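Local atomic coordinates of gluconate kinase (PDB entry 3GBT), a protein that probably transfers a phosphate group from ATP to gluconate, as a gluconokinase of the FGGY family of carbohydrate kinases. Residues V11-T16 against Y35-T40; G180-K185 against C282-K287; T211-P216 against D230-L235; T309-D314 against E367-V372; I347-A352 against A487-F492. All coordinates share one frame; numbering follows the deposited sequence.

In the fold
Contacts 1 and 3 belong to one mixed six-stranded sheet: contact 1 beside the turn joining strands 4-11 and 15-22, contact 3 at one border, where the outermost strand 213-214 pairs with strand 232-238. Their centres lie 26 Å apart. Contact 2 ties a loop in the N-terminal FGGY domain to strand 281-284, an outermost strand of the seven-stranded sheet, and its long chain loop encloses contact 3. Contacts 4 and 5 follow and interlock along the chain, since their segments alternate; their centres are 24 Å apart. Contacts 3 and 4, 50 Å apart, lie on opposite sides of the chain's centre. Contact 2 thus bridges the two halves of this ATP-binding kinase.

Contact 1 (V11-T16 against Y35-T40)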
# COMPACT_ATOMS: atom_id res chain seq x y z
N VAL A 11 -10.04 5.36 -1.63
CA VAL A 11 -9.80 5.88 -2.97
C VAL A 11 -8.62 5.17 -3.62
O VAL A 11 -7.47 5.59 -3.48
CB VAL A 11 -9.49 7.38 -2.92
CG1 VAL A 11 -9.50 7.97 -4.33
CG2 VAL A 11 -10.50 8.08 -2.03
N GLY A 12 -8.92 4.09 -4.33
CA GLY A 12 -7.90 3.27 -4.94
C GLY A 12 -7.49 3.74 -6.32
O GLY A 12 -7.99 4.74 -6.83
N THR A 13 -6.56 3.00 -6.91
CA THR A 13 -5.99 3.35 -8.20
C THR A 13 -6.97 3.16 -9.35
O THR A 13 -6.97 3.93 -10.30
CB THR A 13 -4.74 2.52 -8.48
OG1 THR A 13 -3.65 3.04 -7.71
CG2 THR A 13 -4.39 2.61 -9.93
N THR A 14 -7.80 2.14 -9.26
CA THR A 14 -8.75 1.90 -10.33
C THR A 14 -10.20 1.99 -9.85
O THR A 14 -11.13 1.93 -10.64
CB THR A 14 -8.49 0.56 -11.05
OG1 THR A 14 -8.55 -0.53 -10.11
CG2 THR A 14 -7.11 0.57 -11.70
N ALA A 15 -10.38 2.16 -8.54
CA ALA A 15 -11.71 2.32 -8.00
C ALA A 15 -11.69 2.90 -6.59
O ALA A 15 -10.73 2.74 -5.84
CB ALA A 15 -12.44 0.98 -8.00
N THR A 16 -12.77 3.58 -6.23
CA THR A 16 -13.01 3.94 -4.85
C THR A 16 -14.02 2.96 -4.30
O THR A 16 -14.98 2.60 -4.98
CB THR A 16 -13.54 5.37 -4.73
OG1 THR A 16 -12.50 6.29 -5.07
CG2 THR A 16 -13.99 5.66 -3.32
N TYR A 35 -12.62 3.73 -12.24
CA TYR A 35 -12.26 4.74 -13.23
C TYR A 35 -11.11 4.22 -14.06
O TYR A 35 -10.40 3.30 -13.63
CB TYR A 35 -11.90 6.08 -12.58
CG TYR A 35 -11.54 5.99 -11.12
CD1 TYR A 35 -12.52 5.97 -10.14
CD2 TYR A 35 -10.21 5.94 -10.72
CE1 TYR A 35 -12.19 5.88 -8.80
CE2 TYR A 35 -9.87 5.86 -9.37
CZ TYR A 35 -10.87 5.83 -8.42
OH TYR A 35 -10.55 5.75 -7.09
N PRO A 36 -10.92 4.78 -15.25
CA PRO A 36 -9.84 4.31 -16.13
C PRO A 36 -8.52 4.88 -15.67
O PRO A 36 -8.45 6.04 -15.27
CB PRO A 36 -10.21 4.91 -17.49
CG PRO A 36 -11.59 5.47 -17.35
CD PRO A 36 -11.75 5.81 -15.90
N LEU A 37 -7.49 4.09 -15.76
CA LEU A 37 -6.18 4.59 -15.55
C LEU A 37 -5.59 4.94 -16.89
O LEU A 37 -5.40 4.09 -17.71
CB LEU A 37 -5.36 3.53 -14.87
CG LEU A 37 -4.00 3.96 -14.38
CD1 LEU A 37 -4.17 4.84 -13.22
CD2 LEU A 37 -3.25 2.73 -14.01
N ILE A 38 -5.31 6.21 -17.10
CA ILE A 38 -4.72 6.70 -18.32
C ILE A 38 -3.32 6.17 -18.55
O ILE A 38 -2.40 6.58 -17.90
CB ILE A 38 -4.64 8.22 -18.24
CG1 ILE A 38 -6.03 8.82 -18.21
CG2 ILE A 38 -3.87 8.77 -19.38
CD1 ILE A 38 -6.12 10.13 -17.47
N GLN A 39 -3.17 5.26 -19.50
CA GLN A 39 -1.88 4.68 -19.83
C GLN A 39 -1.47 4.86 -21.29
O GLN A 39 -1.00 3.94 -21.90
CB GLN A 39 -1.90 3.20 -19.52
CG GLN A 39 -2.47 2.89 -18.18
CD GLN A 39 -2.11 1.55 -17.64
OE1 GLN A 39 -2.91 0.63 -17.68
NE2 GLN A 39 -0.92 1.42 -17.10
N THR A 40 -1.64 6.04 -21.84
CA THR A 40 -1.33 6.24 -23.26
C THR A 40 -0.10 5.45 -23.69
O THR A 40 -0.19 4.58 -24.56
CB THR A 40 -1.08 7.72 -23.60
OG1 THR A 40 0.18 8.14 -23.05
CG2 THR A 40 -2.20 8.61 -23.07
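Tyr35 reaches the turn at Gly12 through an unusual first torsion, chi1 20°, which nearly eclipses CG with its own backbone N, while Thr16 holds OG1 anti to its carbonyl carbon (chi1 -70°), within bonding distance of the same phenol oxygen. The turn belongs to the hairpin of strands 4-11 and 15-22, the first beta hairpin of the actin-like ATPase fold shared by FGGY kinases. In that fold the turn of this hairpin is one of the loops that contact the nucleotide phosphates, and it probably does so here; consistent with this, the side chain of Thr14 lies about 10 Å from that of the nucleotide-binding Thr261. Two hydrogen bonds grip the phenol oxygen. Tyr35 OH donates to Gly12 O at 2.8 Å, approaching tilted 30° from the carbonyl plane, and accepts from Thr16 OG1 at 2.9 Å, with that hydroxyl in the plane of the ring at its edge. One face lies over the Thr14-Ala15 peptide, with Ala15 N 3.7 Å above the ring plane, and Ala15 CA makes an off-centre CH-pi contact, 4.0 Å from the centroid of the Tyr35 ring. The backbone adds a third bond, Tyr35 N to Thr14 O at 2.8 Å, its donor standing above the carbonyl plane. Ile52 of helix 49-65 and Glu47 also touch the Tyr35 side chain, and Thr13 OG1 bonds to Trp99 NE1. The side chain of Leu37 points at the turn and crosses that of Thr13, CD1 of Leu37 meeting CG2 of Thr13 at 4.0 Å.

Contact 2 (G180-K185 against C282-K287)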
# COMPACT_ATOMS: atom_id res chain seq x y z
N GLY A 180 7.91 11.89 -0.09
CA GLY A 180 9.35 11.88 -0.17
C GLY A 180 9.90 13.23 0.24
O GLY A 180 11.07 13.53 0.02
N ILE A 181 9.04 14.06 0.84
CA ILE A 181 9.41 15.42 1.22
C ILE A 181 9.28 15.64 2.72
O ILE A 181 9.86 16.57 3.27
CB ILE A 181 8.53 16.47 0.51
CG1 ILE A 181 8.29 16.07 -0.94
CG2 ILE A 181 9.15 17.86 0.60
CD1 ILE A 181 7.52 17.10 -1.72
N LEU A 182 8.51 14.78 3.38
CA LEU A 182 8.32 14.91 4.83
C LEU A 182 9.54 14.41 5.60
O LEU A 182 9.95 13.25 5.46
CB LEU A 182 7.08 14.14 5.27
CG LEU A 182 6.67 14.39 6.72
CD1 LEU A 182 5.98 15.74 6.83
CD2 LEU A 182 5.77 13.28 7.26
N ASN A 183 10.13 15.29 6.41
CA ASN A 183 11.26 14.92 7.25
C ASN A 183 10.84 13.91 8.32
O ASN A 183 9.81 14.10 8.97
CB ASN A 183 11.85 16.17 7.91
CG ASN A 183 13.22 15.92 8.53
OD1 ASN A 183 14.24 16.00 7.85
ND2 ASN A 183 13.25 15.63 9.82
N LEU A 184 11.63 12.86 8.52
CA LEU A 184 11.33 11.85 9.53
C LEU A 184 11.45 12.40 10.95
O LEU A 184 10.68 12.04 11.83
CB LEU A 184 12.29 10.66 9.39
CG LEU A 184 11.87 9.37 8.68
CD1 LEU A 184 10.71 9.59 7.69
CD2 LEU A 184 13.08 8.73 8.01
N LYS A 185 12.43 13.26 11.18
CA LYS A 185 12.67 13.75 12.52
C LYS A 185 11.67 14.82 12.93
O LYS A 185 11.12 14.76 14.03
CB LYS A 185 14.09 14.29 12.67
CG LYS A 185 14.37 14.79 14.08
CD LYS A 185 15.69 15.52 14.16
CE LYS A 185 15.96 15.99 15.58
NZ LYS A 185 17.28 16.66 15.66
N CYS A 282 9.94 3.94 5.37
CA CYS A 282 9.59 4.36 6.72
C CYS A 282 8.66 5.56 6.61
O CYS A 282 9.11 6.69 6.43
CB CYS A 282 10.83 4.75 7.52
SG CYS A 282 10.45 5.31 9.21
N TYR A 283 7.36 5.31 6.69
CA TYR A 283 6.38 6.37 6.60
C TYR A 283 5.84 6.71 7.99
O TYR A 283 5.16 5.90 8.60
CB TYR A 283 5.21 5.96 5.70
CG TYR A 283 5.59 5.60 4.28
CD1 TYR A 283 6.70 6.16 3.66
CD2 TYR A 283 4.80 4.72 3.54
CE1 TYR A 283 7.03 5.83 2.35
CE2 TYR A 283 5.11 4.39 2.23
CZ TYR A 283 6.23 4.95 1.64
OH TYR A 283 6.54 4.61 0.33
N PRO A 284 6.16 7.91 8.50
CA PRO A 284 5.63 8.31 9.81
C PRO A 284 4.10 8.40 9.82
O PRO A 284 3.51 8.79 8.82
CB PRO A 284 6.24 9.69 10.02
CG PRO A 284 7.50 9.67 9.23
CD PRO A 284 7.17 8.86 8.00
N ALA A 285 3.49 7.99 10.92
CA ALA A 285 2.08 8.27 11.17
C ALA A 285 1.98 9.45 12.14
O ALA A 285 1.23 10.40 11.90
CB ALA A 285 1.36 7.05 11.73
N ASP A 286 2.72 9.37 13.24
CA ASP A 286 2.92 10.49 14.17
C ASP A 286 4.29 10.34 14.83
O ASP A 286 5.14 9.57 14.35
CB ASP A 286 1.81 10.56 15.21
CG ASP A 286 1.61 9.26 15.95
OD1 ASP A 286 2.52 8.84 16.71
OD2 ASP A 286 0.53 8.65 15.77
N LYS A 287 4.53 11.05 15.93
CA LYS A 287 5.87 11.07 16.52
C LYS A 287 6.28 9.74 17.13
O LYS A 287 7.47 9.45 17.27
CB LYS A 287 6.00 12.18 17.58
CG LYS A 287 6.18 13.58 17.01
CD LYS A 287 7.51 13.74 16.27
CE LYS A 287 8.69 13.49 17.19
NZ LYS A 287 9.97 13.87 16.51
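An apolar contact between Leu182, Leu184, Cys282 and Pro284, closed at one end by a lysine-to-carbonyl hydrogen bond, joins two distant parts of the chain. The loop 180-185, between helices 173-176 and 191-197, lies in the N-terminal FGGY domain; Cys282 and Pro284 lie on strand 281-284, an outermost strand of the seven-stranded sheet, in the C-terminal domain. The bridge between the two domains rests on the atomic contacts between these segments. Leu184 carries most of the apolar part. Its CD1 sits 3.6 Å from CG of Pro284 and equally close to CD of that residue, so one methyl meets the CG-CD side of the proline, the two side chains crossing at about a right angle. The same CD1 is 3.5 Å from Cys282 O, and Leu184 CG lies 4.3 Å from Cys282 SG. As modelled, Leu184 has chi1 -100° and chi2 24°, both away from staggered values, and this places CD1 against Pro284 and Cys282 O. Leu182 adds a looser touch, its CD2 4.5 Å from Pro284 CG, and is itself backed by Thr173 and Ala176 of helix 173-176. Tyr290 of the neighbouring strand 289-296 packs on both Cys282 and Pro284. At the solvent side the chain of Lys287, folded at chi2 and chi3, returns its ammonium to Lys185 O, with NZ 2.9 Å away and a C=O...N angle of 165°. The buried part therefore rests on van der Waals contact, including a methyl against a carbonyl oxygen, whereas the single direct hydrogen bond between the segments, from Lys287 NZ, lies at the exposed rim.

Contact 3 (T211-P216 against D230-L235)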
# COMPACT_ATOMS: atom_id res chain seq x y z
N THR A 211 -7.07 12.13 12.28
CA THR A 211 -8.35 12.28 12.95
C THR A 211 -8.92 13.69 12.86
O THR A 211 -10.02 13.95 13.33
CB THR A 211 -8.27 11.92 14.44
OG1 THR A 211 -7.03 12.40 14.97
CG2 THR A 211 -8.38 10.42 14.63
N LYS A 212 -8.17 14.62 12.27
CA LYS A 212 -8.67 15.99 12.22
C LYS A 212 -10.02 16.05 11.54
O LYS A 212 -10.24 15.40 10.52
CB LYS A 212 -7.70 16.95 11.55
CG LYS A 212 -8.27 18.37 11.51
CD LYS A 212 -7.22 19.44 11.77
CE LYS A 212 -7.88 20.73 12.26
NZ LYS A 212 -6.89 21.78 12.66
N VAL A 213 -10.91 16.83 12.13
CA VAL A 213 -12.21 17.07 11.53
C VAL A 213 -12.09 18.25 10.57
O VAL A 213 -11.56 19.30 10.93
CB VAL A 213 -13.27 17.37 12.58
CG1 VAL A 213 -14.59 17.72 11.92
CG2 VAL A 213 -13.42 16.18 13.52
N ILE A 214 -12.56 18.07 9.35
CA ILE A 214 -12.57 19.14 8.37
C ILE A 214 -14.01 19.57 8.11
O ILE A 214 -14.82 18.80 7.59
CB ILE A 214 -11.85 18.73 7.07
CG1 ILE A 214 -10.33 18.84 7.23
CG2 ILE A 214 -12.27 19.60 5.93
CD1 ILE A 214 -9.69 17.57 7.73
N PHE A 215 -14.32 20.79 8.52
CA PHE A 215 -15.69 21.29 8.58
C PHE A 215 -15.68 22.75 8.15
O PHE A 215 -14.75 23.48 8.49
CB PHE A 215 -16.20 21.16 10.03
CG PHE A 215 -17.70 21.07 10.16
CD1 PHE A 215 -18.36 19.89 9.86
CD2 PHE A 215 -18.44 22.15 10.64
CE1 PHE A 215 -19.74 19.79 10.00
CE2 PHE A 215 -19.82 22.06 10.78
CZ PHE A 215 -20.47 20.88 10.46
N PRO A 216 -16.71 23.18 7.40
CA PRO A 216 -17.84 22.33 7.02
C PRO A 216 -17.73 21.89 5.57
O PRO A 216 -16.85 22.36 4.83
CB PRO A 216 -19.04 23.30 7.14
CG PRO A 216 -18.43 24.70 7.31
CD PRO A 216 -16.96 24.58 7.03
N ASP A 230 -24.09 18.94 9.35
CA ASP A 230 -23.13 18.62 10.41
C ASP A 230 -22.37 17.30 10.20
O ASP A 230 -21.75 16.79 11.13
CB ASP A 230 -23.83 18.63 11.77
CG ASP A 230 -25.20 18.02 11.72
OD1 ASP A 230 -25.43 17.20 10.80
OD2 ASP A 230 -26.04 18.37 12.58
N THR A 231 -22.44 16.76 8.99
CA THR A 231 -21.63 15.61 8.59
C THR A 231 -20.16 16.01 8.53
O THR A 231 -19.76 16.82 7.70
CB THR A 231 -22.05 15.07 7.20
OG1 THR A 231 -23.27 14.33 7.31
CG2 THR A 231 -20.99 14.16 6.63
N LYS A 232 -19.35 15.44 9.43
CA LYS A 232 -17.93 15.75 9.49
C LYS A 232 -17.11 15.01 8.43
O LYS A 232 -17.40 13.87 8.09
CB LYS A 232 -17.35 15.39 10.86
CG LYS A 232 -17.74 16.31 11.98
CD LYS A 232 -18.96 15.79 12.69
CE LYS A 232 -18.79 15.86 14.20
NZ LYS A 232 -18.12 17.11 14.66
N ILE A 233 -16.09 15.68 7.92
CA ILE A 233 -15.08 15.00 7.12
C ILE A 233 -13.92 14.67 8.05
O ILE A 233 -13.38 15.56 8.71
CB ILE A 233 -14.52 15.90 6.02
CG1 ILE A 233 -15.59 16.19 4.97
CG2 ILE A 233 -13.31 15.25 5.37
CD1 ILE A 233 -15.84 15.07 4.00
N ILE A 234 -13.55 13.40 8.12
CA ILE A 234 -12.33 13.04 8.83
C ILE A 234 -11.19 12.95 7.82
O ILE A 234 -11.33 12.32 6.76
CB ILE A 234 -12.48 11.72 9.58
CG1 ILE A 234 -13.86 11.65 10.26
CG2 ILE A 234 -11.36 11.56 10.60
CD1 ILE A 234 -14.15 12.82 11.19
N LEU A 235 -10.09 13.61 8.13
CA LEU A 235 -8.96 13.74 7.22
C LEU A 235 -8.55 12.38 6.63
O LEU A 235 -8.27 12.27 5.43
CB LEU A 235 -7.78 14.41 7.93
CG LEU A 235 -6.58 14.83 7.09
CD1 LEU A 235 -7.02 15.68 5.90
CD2 LEU A 235 -5.55 15.56 7.94
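Val213 and Ile214 run antiparallel to Ile234 and Ile233, forming the border of the mixed six-stranded sheet, with Val213-Ile234 the non-hydrogen-bonded pair and Ile214-Ile233 the hydrogen-bonded one. Ile214 N donates to Ile233 O at 2.7 Å, in the carbonyl plane and nearly straight (174° at the hydrogen). The return bond from Ile233 N to Ile214 O, 3.4 Å, is weak. Leu235 N to Lys212 O, 3.0 Å, extends the pairing. On one face, Val213 CG1, anti to its backbone N (chi1 176°), rests against Lys232 CG at 3.5 Å, while its CG2 turns to Ile234 CD1; Ala441 of helix 429-441 covers both Val213 and Ile234. On the other, CB of Ile214 lies 4.0 Å from CB of Ile233, and Ile214 CD1 reaches along to Leu235 CB at 3.7 Å; Ile162 packs on Ile214 and Leu235. Helix 157-166 thus covers this face, while helix 429-441, from the C-terminal domain, covers the first. Phe215 swings its ring to the loop preceding strand 232-238. It meets that loop by its edge, CZ lying 3.5 Å from Asp230 CA, and one ring face carries CB of the cis proline Pro216, 3.7 Å above the plane of the Phe215 ring.

Contact 4 (T309-D314 against E367-V372); sequences TLFDAD and EMARAV
Two helices of the C-terminal FGGY domain meet here, the C-terminal part of helix 300-311 through Leu310 and Phe311 against the early turns of helix 365-388. No hydrogen bond crosses between the segments; the contact is small and made by van der Waals packing. Leu310 does most of the work. Its CD2 lies against the backbone of helix 365-388, 3.9 Å from O of Met368, modelled as selenomethionine, with Met368 CB at 4.3 Å and Val372 CG2 at 4.2 Å. Met368 and Val372 are one helical turn apart, and the backbone bond from Val372 N to Met368 O (3.2 Å) closes that turn, so the methyl meets two successive positions on one side of the helix. The leucine reaches there with chi1 -130°, far from a staggered value. Phe311 approaches more lightly and by its edge: Ala369 CB lies near the ring plane, 4.4 Å from Phe311 CE1. Phe320 of helix 317-325 meets the Phe311 ring with planes at about 75° and also touches Ala369, while Lys365 makes a cation-pi contact with Phe311 and bonds to Leu310 O. Phe356 of strand 354-357 packs on both Met368 and Val372. The side chain of Val372 is about 8 Å from Gly300, a residue seen binding ADP and ATP. Packing between helices near a nucleotide-binding glycine is consistent with the C-terminal domain of an FGGY kinase, a member of the actin-like ATPase clan.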
# COMPACT_ATOMS: atom_id res chain seq x y z
N THR A 309 0.77 -20.54 -17.83
CA THR A 309 1.83 -20.95 -18.72
C THR A 309 2.39 -22.33 -18.33
O THR A 309 2.83 -23.10 -19.18
CB THR A 309 2.96 -19.89 -18.82
OG1 THR A 309 4.11 -20.33 -18.09
CG2 THR A 309 2.47 -18.56 -18.30
N LEU A 310 2.33 -22.64 -17.04
CA LEU A 310 2.83 -23.91 -16.55
C LEU A 310 1.82 -25.03 -16.86
O LEU A 310 2.20 -26.17 -17.11
CB LEU A 310 3.09 -23.81 -15.05
CG LEU A 310 4.43 -24.29 -14.49
CD1 LEU A 310 5.59 -23.73 -15.33
CD2 LEU A 310 4.56 -23.89 -13.03
N PHE A 311 0.53 -24.69 -16.86
CA PHE A 311 -0.51 -25.64 -17.27
C PHE A 311 -1.20 -25.14 -18.54
O PHE A 311 -0.63 -25.18 -19.62
CB PHE A 311 -1.52 -25.85 -16.14
CG PHE A 311 -0.94 -26.52 -14.92
CD1 PHE A 311 -0.33 -25.76 -13.93
CD2 PHE A 311 -0.99 -27.89 -14.77
CE1 PHE A 311 0.22 -26.36 -12.82
CE2 PHE A 311 -0.44 -28.50 -13.66
CZ PHE A 311 0.16 -27.73 -12.68
N ASP A 312 -2.43 -24.68 -18.41
CA ASP A 312 -3.08 -23.98 -19.52
C ASP A 312 -4.15 -23.06 -18.96
O ASP A 312 -4.31 -22.97 -17.75
CB ASP A 312 -3.66 -24.97 -20.54
CG ASP A 312 -4.78 -25.82 -19.98
OD1 ASP A 312 -5.63 -25.29 -19.23
OD2 ASP A 312 -4.81 -27.03 -20.29
N ALA A 313 -4.87 -22.37 -19.84
CA ALA A 313 -5.84 -21.37 -19.40
C ALA A 313 -7.04 -21.94 -18.64
O ALA A 313 -7.77 -21.19 -18.02
CB ALA A 313 -6.31 -20.54 -20.57
N ASP A 314 -7.24 -23.25 -18.71
CA ASP A 314 -8.35 -23.90 -18.02
C ASP A 314 -7.91 -24.48 -16.68
O ASP A 314 -8.64 -25.26 -16.07
CB ASP A 314 -8.95 -25.02 -18.87
CG ASP A 314 -9.47 -24.54 -20.20
OD1 ASP A 314 -9.88 -23.36 -20.30
OD2 ASP A 314 -9.46 -25.34 -21.16
N GLU A 367 6.73 -30.15 -8.70
CA GLU A 367 7.86 -29.42 -8.12
C GLU A 367 7.96 -27.98 -8.62
O GLU A 367 8.32 -27.06 -7.87
CB GLU A 367 9.18 -30.15 -8.41
CG GLU A 367 9.48 -31.33 -7.49
CD GLU A 367 8.63 -32.55 -7.79
OE1 GLU A 367 8.16 -32.68 -8.94
OE2 GLU A 367 8.46 -33.39 -6.88
N MSE A 368 7.66 -27.77 -9.90
CA MSE A 368 7.71 -26.42 -10.45
C MSE A 368 6.50 -25.63 -10.01
O MSE A 368 6.58 -24.43 -9.77
CB MSE A 368 7.82 -26.43 -11.97
CG MSE A 368 9.17 -26.93 -12.48
SE MSE A 368 9.31 -26.92 -14.43
CE MSE A 368 9.74 -25.03 -14.76
N ALA A 369 5.35 -26.31 -9.92
CA ALA A 369 4.16 -25.66 -9.41
C ALA A 369 4.43 -25.16 -7.99
O ALA A 369 4.19 -24.00 -7.69
CB ALA A 369 2.99 -26.60 -9.42
N ARG A 370 4.95 -26.03 -7.13
CA ARG A 370 5.13 -25.65 -5.75
C ARG A 370 6.20 -24.58 -5.61
O ARG A 370 6.04 -23.64 -4.82
CB ARG A 370 5.43 -26.86 -4.84
CG ARG A 370 5.41 -26.49 -3.36
CD ARG A 370 5.92 -27.60 -2.47
NE ARG A 370 4.85 -28.44 -1.97
CZ ARG A 370 4.44 -28.46 -0.71
NH1 ARG A 370 5.02 -27.68 0.20
NH2 ARG A 370 3.45 -29.27 -0.36
N ALA A 371 7.29 -24.71 -6.37
CA ALA A 371 8.39 -23.74 -6.29
C ALA A 371 7.90 -22.33 -6.56
O ALA A 371 8.34 -21.38 -5.92
CB ALA A 371 9.54 -24.12 -7.24
N VAL A 372 6.96 -22.18 -7.50
CA VAL A 372 6.33 -20.89 -7.76
C VAL A 372 5.74 -20.29 -6.46
O VAL A 372 6.12 -19.19 -6.04
CB VAL A 372 5.25 -20.97 -8.87
CG1 VAL A 372 4.33 -19.77 -8.80
CG2 VAL A 372 5.89 -21.03 -10.23

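Contact 5 (I347-A352 against A487-F492)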
# COMPACT_ATOMS: atom_id res chain seq x y z
N ILE A 347 14.05 -6.15 -3.28
CA ILE A 347 15.24 -5.95 -4.12
C ILE A 347 15.26 -4.61 -4.86
O ILE A 347 16.29 -4.22 -5.41
CB ILE A 347 15.40 -7.07 -5.15
CG1 ILE A 347 14.25 -7.05 -6.16
CG2 ILE A 347 15.48 -8.42 -4.46
CD1 ILE A 347 14.46 -8.00 -7.33
N TRP A 348 14.13 -3.92 -4.89
CA TRP A 348 14.05 -2.62 -5.53
C TRP A 348 14.84 -2.59 -6.83
O TRP A 348 15.79 -1.82 -6.98
CB TRP A 348 14.53 -1.53 -4.57
CG TRP A 348 13.65 -1.46 -3.37
CD1 TRP A 348 13.86 -2.03 -2.15
CD2 TRP A 348 12.38 -0.80 -3.29
NE1 TRP A 348 12.81 -1.75 -1.31
CE2 TRP A 348 11.88 -1.01 -1.99
CE3 TRP A 348 11.61 -0.07 -4.20
CZ2 TRP A 348 10.66 -0.50 -1.57
CZ3 TRP A 348 10.39 0.44 -3.78
CH2 TRP A 348 9.93 0.22 -2.48
N ASP A 349 14.44 -3.44 -7.76
CA ASP A 349 15.03 -3.46 -9.09
C ASP A 349 13.91 -3.62 -10.11
O ASP A 349 13.25 -4.65 -10.15
CB ASP A 349 16.02 -4.62 -9.22
CG ASP A 349 16.72 -4.65 -10.57
OD1 ASP A 349 16.19 -4.04 -11.54
OD2 ASP A 349 17.79 -5.27 -10.66
N ALA A 350 13.73 -2.60 -10.94
CA ALA A 350 12.69 -2.61 -11.96
C ALA A 350 13.01 -3.52 -13.14
O ALA A 350 12.14 -3.81 -13.94
CB ALA A 350 12.43 -1.20 -12.45
N ASN A 351 14.26 -3.95 -13.25
CA ASN A 351 14.64 -4.81 -14.38
C ASN A 351 14.59 -6.28 -14.05
O ASN A 351 14.75 -7.12 -14.94
CB ASN A 351 16.05 -4.48 -14.85
CG ASN A 351 16.19 -3.06 -15.28
OD1 ASN A 351 15.29 -2.49 -15.89
ND2 ASN A 351 17.33 -2.46 -14.94
N ALA A 352 14.39 -6.59 -12.77
CA ALA A 352 14.41 -7.96 -12.32
C ALA A 352 13.47 -8.79 -13.18
O ALA A 352 12.50 -8.27 -13.72
CB ALA A 352 14.02 -8.04 -10.86
N ALA A 487 22.94 -8.97 -10.08
CA ALA A 487 23.63 -8.07 -10.99
C ALA A 487 23.34 -8.34 -12.48
O ALA A 487 23.80 -7.59 -13.34
CB ALA A 487 25.13 -8.08 -10.72
N SER A 488 22.58 -9.38 -12.77
CA SER A 488 22.41 -9.82 -14.16
C SER A 488 21.20 -9.26 -14.91
O SER A 488 21.13 -9.39 -16.13
CB SER A 488 22.34 -11.34 -14.22
OG SER A 488 23.58 -11.93 -13.87
N TYR A 489 20.27 -8.63 -14.21
CA TYR A 489 18.99 -8.31 -14.84
C TYR A 489 19.05 -7.20 -15.90
O TYR A 489 18.18 -7.13 -16.78
CB TYR A 489 17.94 -7.99 -13.78
CG TYR A 489 17.70 -9.14 -12.84
CD1 TYR A 489 17.75 -8.96 -11.46
CD2 TYR A 489 17.44 -10.42 -13.32
CE1 TYR A 489 17.52 -10.01 -10.59
CE2 TYR A 489 17.22 -11.48 -12.46
CZ TYR A 489 17.26 -11.27 -11.10
OH TYR A 489 17.04 -12.32 -10.23
N GLY A 490 20.05 -6.33 -15.82
CA GLY A 490 20.16 -5.24 -16.77
C GLY A 490 20.58 -5.81 -18.11
O GLY A 490 20.21 -5.33 -19.18
N LYS A 491 21.36 -6.87 -18.02
CA LYS A 491 21.83 -7.57 -19.20
C LYS A 491 20.67 -7.92 -20.15
O LYS A 491 20.86 -8.05 -21.36
CB LYS A 491 22.59 -8.82 -18.76
CG LYS A 491 23.65 -9.33 -19.74
CD LYS A 491 24.87 -8.41 -19.81
CE LYS A 491 25.92 -8.95 -20.79
NZ LYS A 491 25.36 -9.23 -22.15
N PHE A 492 19.45 -8.04 -19.60
CA PHE A 492 18.31 -8.59 -20.34
C PHE A 492 17.64 -7.61 -21.30
O PHE A 492 16.49 -7.83 -21.72
CB PHE A 492 17.25 -9.12 -19.37
CG PHE A 492 17.49 -10.53 -18.93
CD1 PHE A 492 18.24 -10.79 -17.79
CD2 PHE A 492 16.99 -11.59 -19.66
CE1 PHE A 492 18.48 -12.08 -17.39
CE2 PHE A 492 17.22 -12.89 -19.27
CZ PHE A 492 17.97 -13.14 -18.13
O HOH W 1 20.47 -6.04 -12.71
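Ala352 lies over one face of the Tyr489 ring: its CA stands 3.8 Å from the ring centroid and 25° off the normal, a CH-pi contact. Ala352 closes a type I beta turn that begins at Asp349, and this turn, in the loop between strands 335-338 and 354-357, is what the C-terminal tail packs against after helix 465-485. Ala352 CB is 3.9 Å from Tyr489 CD1. Beside it, Asn351 O comes within 3.5 Å of Tyr489 CB, obliquely to the ring. Asp349 reaches the ring at its edge, OD2 being 3.8 Å from Tyr489 CD1 and the carboxylate plane turned 71° from the ring plane. With CG anti to the carbonyl carbon (chi1 -60°), the Tyr489 ring comes to lie against the turn. No direct hydrogen bond crosses between the segments. In the next shell, the turn's own bond, Ala352 N to Asp349 O, is weak; an Asx turn, Asp349 OD1 accepting from Asn351 N at 2.6 Å, adds a second tie, with that N-H meeting the carboxylate on its anti side, out of its plane. The Asp349 backbone is in turn bonded to Glu343, while Tyr339 packs on Ala352. On the other side residues 488-491 have helical backbone angles without regular helical bonding, and Phe492 N bonds to Tyr489 O at 3.2 Å. A water lies between the segments with weak bonds, its oxygen 3.5 Å from Asp349 OD2 and 3.2 Å from Gly490 N, the first of these doubtful.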